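Local coordinates for Ras-associated and pleckstrin homology domains-containing protein 1 (PDB 4GN1) that relays localized membrane signals, is implicated in regulating lamellipodial dynamics, and brings the actin regulators EVL and VASP to the leading edge, at residues T52-R60 against N184-Y195. Sequence-based numbering, arbitrary orientation.
Sequences TVSELQMER and NVYYGQDYRNKY. With MLI (malonate ion), chain E.
E59 and Y187 exchange two backbone hydrogen bonds, E59 N to Y187 O and Y187 N to E59 O, as an antiparallel hydrogen-bonded pair. Q189 N extends the pairing to Q57 O at 3.1 Å, leaving M58 and G188 as the non-hydrogen-bonded pair between. Q57 and M58 form a G1 beta bulge opposite V53. The Q57 amide reaches over with its long chain extended beyond CG (chi2 179°) and gives NE2 to Q189 O at 2.6 Å, the acceptor lying close to the amide plane. Y191 OH donates to L56 O at 2.7 Å, nearly in line with that carbonyl; G188 CA and Y195 CD2 sit over opposite faces of its ring. In M58, chi1 (61°) and an extended chi2 carry SD obliquely to the Y186 ring, a Met-aromatic contact, and the bend at chi3 turns CE to 3.2 Å from Y191 OH. Over one face of the Y186 ring lies R60 CD, a CH-pi contact. At that ring's edge, a malonate ion, probably from the crystallisation liquor, accepts hydrogen bonds from Y186 OH (2.6 Å to O8), N184 ND2 and R60 NH2; N74 and K206 also donate. E51 and E66 form salt bridges with R60, and R88 pairs with E59. Strand 58-61 runs between 47-53 and 184-188, joining the Ras-associating and PH domains strand to strand; 184-188 pairs in turn with 202-206, and helix 225-240 packs on R60, N184 and Y187.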
loop_
_atom_site.group_PDB
_atom_site.type_symbol
_atom_site.label_atom_id
_atom_site.label_comp_id
_atom_site.label_asym_id
_atom_site.label_seq_id
_atom_site.Cartn_x
_atom_site.Cartn_y
_atom_site.Cartn_z
ATOM N N THR A 52 -1.118 11.798 2.116
ATOM C CA THR A 52 -1.595 11.588 3.466
ATOM C C THR A 52 -3.108 11.782 3.457
ATOM O O THR A 52 -3.619 12.609 2.683
ATOM C CB THR A 52 -0.961 12.542 4.519
ATOM O OG1 THR A 52 -1.412 13.892 4.294
ATOM C CG2 THR A 52 0.582 12.450 4.541
ATOM N N VAL A 53 -3.822 10.994 4.264
ATOM C CA VAL A 53 -5.227 11.269 4.551
ATOM C C VAL A 53 -5.246 11.885 5.932
ATOM O O VAL A 53 -5.014 11.221 6.942
ATOM C CB VAL A 53 -6.131 10.032 4.440
ATOM C CG1 VAL A 53 -7.569 10.416 4.733
ATOM C CG2 VAL A 53 -6.050 9.449 3.030
ATOM N N SER A 54 -5.472 13.195 5.947
ATOM C CA SER A 54 -5.191 14.027 7.103
ATOM C C SER A 54 -6.119 13.784 8.295
ATOM O O SER A 54 -5.664 13.785 9.429
ATOM C CB SER A 54 -5.239 15.493 6.696
ATOM O OG SER A 54 -4.577 16.264 7.670
ATOM N N GLU A 55 -7.410 13.586 8.031
ATOM C CA GLU A 55 -8.401 13.247 9.046
ATOM C C GLU A 55 -8.130 11.949 9.791
ATOM O O GLU A 55 -8.676 11.720 10.886
ATOM C CB GLU A 55 -9.767 13.122 8.383
ATOM C CG GLU A 55 -10.615 14.371 8.504
ATOM C CD GLU A 55 -10.972 14.655 9.954
ATOM O OE1 GLU A 55 -11.775 13.898 10.546
ATOM O OE2 GLU A 55 -10.433 15.628 10.509
ATOM N N LEU A 56 -7.304 11.093 9.193
ATOM C CA LEU A 56 -7.163 9.720 9.625
ATOM C C LEU A 56 -5.718 9.357 9.890
ATOM O O LEU A 56 -5.416 8.201 10.207
ATOM C CB LEU A 56 -7.712 8.801 8.549
ATOM C CG LEU A 56 -9.229 8.814 8.320
ATOM C CD1 LEU A 56 -9.611 7.977 7.097
ATOM C CD2 LEU A 56 -10.001 8.372 9.570
ATOM N N GLN A 57 -4.828 10.339 9.736
ATOM C CA GLN A 57 -3.419 10.198 10.090
ATOM C C GLN A 57 -2.780 8.922 9.497
ATOM O O GLN A 57 -2.181 8.109 10.195
ATOM C CB GLN A 57 -3.248 10.290 11.617
ATOM C CG GLN A 57 -1.932 10.890 12.087
ATOM C CD GLN A 57 -1.829 10.974 13.609
ATOM O OE1 GLN A 57 -2.452 11.831 14.236
ATOM N NE2 GLN A 57 -1.040 10.083 14.207
ATOM N N MET A 58 -2.906 8.761 8.191
ATOM C CA MET A 58 -2.308 7.621 7.522
ATOM C C MET A 58 -1.791 8.039 6.140
ATOM O O MET A 58 -2.002 9.174 5.705
ATOM C CB MET A 58 -3.340 6.478 7.428
ATOM C CG MET A 58 -4.572 6.870 6.633
ATOM S SD MET A 58 -5.838 5.601 6.504
ATOM C CE MET A 58 -6.702 5.853 8.050
ATOM N N GLU A 59 -1.124 7.140 5.429
ATOM C CA GLU A 59 -0.573 7.547 4.146
ATOM C C GLU A 59 -0.377 6.366 3.221
ATOM O O GLU A 59 -0.194 5.247 3.691
ATOM C CB GLU A 59 0.764 8.253 4.357
ATOM C CG GLU A 59 1.848 7.317 4.852
ATOM C CD GLU A 59 3.232 7.941 4.878
ATOM O OE1 GLU A 59 3.338 9.181 5.127
ATOM O OE2 GLU A 59 4.207 7.155 4.672
ATOM N N ARG A 60 -0.410 6.596 1.910
ATOM C CA ARG A 60 -0.039 5.536 0.989
ATOM C C ARG A 60 0.814 6.050 -0.145
ATOM O O ARG A 60 0.721 7.225 -0.544
ATOM C CB ARG A 60 -1.273 4.792 0.448
ATOM C CG ARG A 60 -2.232 5.579 -0.440
ATOM C CD ARG A 60 -3.344 4.672 -1.030
ATOM N NE ARG A 60 -4.044 5.326 -2.138
ATOM C CZ ARG A 60 -3.875 5.009 -3.432
ATOM N NH1 ARG A 60 -3.050 4.031 -3.803
ATOM N NH2 ARG A 60 -4.539 5.674 -4.371
ATOM N N ASN A 184 -8.150 0.770 -0.914
ATOM C CA ASN A 184 -6.734 1.009 -0.950
ATOM C C ASN A 184 -6.152 0.596 0.396
ATOM O O ASN A 184 -6.891 0.411 1.363
ATOM C CB ASN A 184 -6.472 2.488 -1.225
ATOM C CG ASN A 184 -6.895 2.901 -2.613
ATOM O OD1 ASN A 184 -6.932 2.079 -3.535
ATOM N ND2 ASN A 184 -7.199 4.181 -2.783
ATOM N N VAL A 185 -4.839 0.439 0.455
ATOM C CA VAL A 185 -4.179 0.054 1.672
ATOM C C VAL A 185 -3.220 1.179 2.017
ATOM O O VAL A 185 -2.613 1.768 1.132
ATOM C CB VAL A 185 -3.516 -1.368 1.582
ATOM C CG1 VAL A 185 -2.470 -1.483 0.476
ATOM C CG2 VAL A 185 -2.883 -1.743 2.904
ATOM N N TYR A 186 -3.118 1.494 3.300
ATOM C CA TYR A 186 -2.339 2.644 3.768
ATOM C C TYR A 186 -1.476 2.170 4.914
ATOM O O TYR A 186 -1.741 1.108 5.485
ATOM C CB TYR A 186 -3.274 3.749 4.277
ATOM C CG TYR A 186 -4.369 4.135 3.294
ATOM C CD1 TYR A 186 -5.409 3.255 3.003
ATOM C CD2 TYR A 186 -4.361 5.385 2.650
ATOM C CE1 TYR A 186 -6.388 3.589 2.104
ATOM C CE2 TYR A 186 -5.347 5.728 1.735
ATOM C CZ TYR A 186 -6.362 4.822 1.473
ATOM O OH TYR A 186 -7.380 5.124 0.578
ATOM N N TYR A 187 -0.449 2.951 5.243
ATOM C CA TYR A 187 0.249 2.841 6.529
ATOM C C TYR A 187 -0.302 3.867 7.490
ATOM O O TYR A 187 -0.472 5.031 7.128
ATOM C CB TYR A 187 1.733 3.116 6.376
ATOM C CG TYR A 187 2.473 2.159 5.477
ATOM C CD1 TYR A 187 2.794 0.864 5.906
ATOM C CD2 TYR A 187 2.883 2.553 4.194
ATOM C CE1 TYR A 187 3.490 -0.005 5.086
ATOM C CE2 TYR A 187 3.586 1.679 3.364
ATOM C CZ TYR A 187 3.876 0.405 3.816
ATOM O OH TYR A 187 4.560 -0.468 2.997
ATOM N N GLY A 188 -0.576 3.441 8.719
ATOM C CA GLY A 188 -0.961 4.359 9.789
ATOM C C GLY A 188 0.278 4.960 10.417
ATOM O O GLY A 188 1.319 4.304 10.499
ATOM N N GLN A 189 0.161 6.218 10.850
ATOM C CA GLN A 189 1.281 6.953 11.445
ATOM C C GLN A 189 1.052 7.166 12.913
ATOM O O GLN A 189 0.115 7.887 13.297
ATOM C CB GLN A 189 1.482 8.317 10.761
ATOM C CG GLN A 189 1.918 8.218 9.306
ATOM C CD GLN A 189 2.897 7.067 9.109
ATOM O OE1 GLN A 189 3.949 6.988 9.778
ATOM N NE2 GLN A 189 2.545 6.145 8.208
ATOM N N ASP A 190 1.898 6.538 13.732
ATOM C CA ASP A 190 1.872 6.751 15.172
ATOM C C ASP A 190 0.540 6.293 15.793
ATOM O O ASP A 190 -0.056 6.966 16.636
ATOM C CB ASP A 190 2.172 8.221 15.497
ATOM C CG ASP A 190 2.371 8.457 16.986
ATOM O OD1 ASP A 190 1.857 9.478 17.493
ATOM O OD2 ASP A 190 3.008 7.605 17.659
ATOM N N TYR A 191 0.080 5.126 15.367
ATOM C CA TYR A 191 -1.183 4.577 15.843
ATOM C C TYR A 191 -1.076 4.095 17.293
ATOM O O TYR A 191 -2.087 3.987 18.007
ATOM C CB TYR A 191 -1.689 3.492 14.873
ATOM C CG TYR A 191 -2.471 4.057 13.698
ATOM C CD1 TYR A 191 -2.448 5.423 13.419
ATOM C CD2 TYR A 191 -3.233 3.224 12.867
ATOM C CE1 TYR A 191 -3.179 5.944 12.366
ATOM C CE2 TYR A 191 -3.950 3.726 11.802
ATOM C CZ TYR A 191 -3.928 5.085 11.551
ATOM O OH TYR A 191 -4.643 5.618 10.500
ATOM N N ARG A 192 0.159 3.807 17.705
ATOM C CA ARG A 192 0.514 3.587 19.101
ATOM C C ARG A 192 -0.223 4.549 20.011
ATOM O O ARG A 192 -0.909 4.142 20.941
ATOM C CB ARG A 192 2.012 3.814 19.276
ATOM C CG ARG A 192 2.822 2.545 19.444
ATOM C CD ARG A 192 2.427 1.858 20.730
ATOM N NE ARG A 192 3.610 1.395 21.443
ATOM C CZ ARG A 192 3.593 0.706 22.579
ATOM N NH1 ARG A 192 2.447 0.373 23.171
ATOM N NH2 ARG A 192 4.741 0.355 23.126
ATOM N N ASN A 193 -0.070 5.834 19.712
ATOM C CA ASN A 193 -0.700 6.910 20.451
ATOM C C ASN A 193 -2.165 7.209 20.064
ATOM O O ASN A 193 -3.046 7.206 20.926
ATOM C CB ASN A 193 0.148 8.167 20.315
ATOM C CG ASN A 193 1.501 8.035 20.977
ATOM O OD1 ASN A 193 1.614 7.585 22.113
ATOM N ND2 ASN A 193 2.539 8.452 20.273
ATOM N N LYS A 194 -2.415 7.461 18.781
ATOM C CA LYS A 194 -3.735 7.883 18.300
ATOM C C LYS A 194 -4.851 6.842 18.485
ATOM O O LYS A 194 -5.989 7.218 18.766
ATOM C CB LYS A 194 -3.670 8.392 16.835
ATOM C CG LYS A 194 -5.030 8.698 16.203
ATOM C CD LYS A 194 -4.953 9.653 15.025
ATOM C CE LYS A 194 -6.284 10.375 14.822
ATOM N NZ LYS A 194 -6.819 11.007 16.071
ATOM N N TYR A 195 -4.535 5.556 18.349
ATOM C CA TYR A 195 -5.542 4.503 18.511
ATOM C C TYR A 195 -5.198 3.468 19.573
ATOM O O TYR A 195 -5.864 2.433 19.695
ATOM C CB TYR A 195 -5.844 3.823 17.164
ATOM C CG TYR A 195 -6.601 4.712 16.197
ATOM C CD1 TYR A 195 -7.913 5.118 16.472
ATOM C CD2 TYR A 195 -6.003 5.168 15.016
ATOM C CE1 TYR A 195 -8.609 5.944 15.597
ATOM C CE2 TYR A 195 -6.691 6.000 14.126
ATOM C CZ TYR A 195 -7.994 6.380 14.419
ATOM O OH TYR A 195 -8.694 7.201 13.562
HETATM C C1 MLI E . -7.664 9.010 -2.064
HETATM C C2 MLI E . -7.298 8.494 -3.458
HETATM C C3 MLI E . -7.529 7.899 -1.019
HETATM O O6 MLI E . -8.181 8.487 -4.330
HETATM O O7 MLI E . -6.137 8.079 -3.714
HETATM O O8 MLI E . -7.119 6.785 -1.379
HETATM O O9 MLI E . -7.821 8.121 0.183
#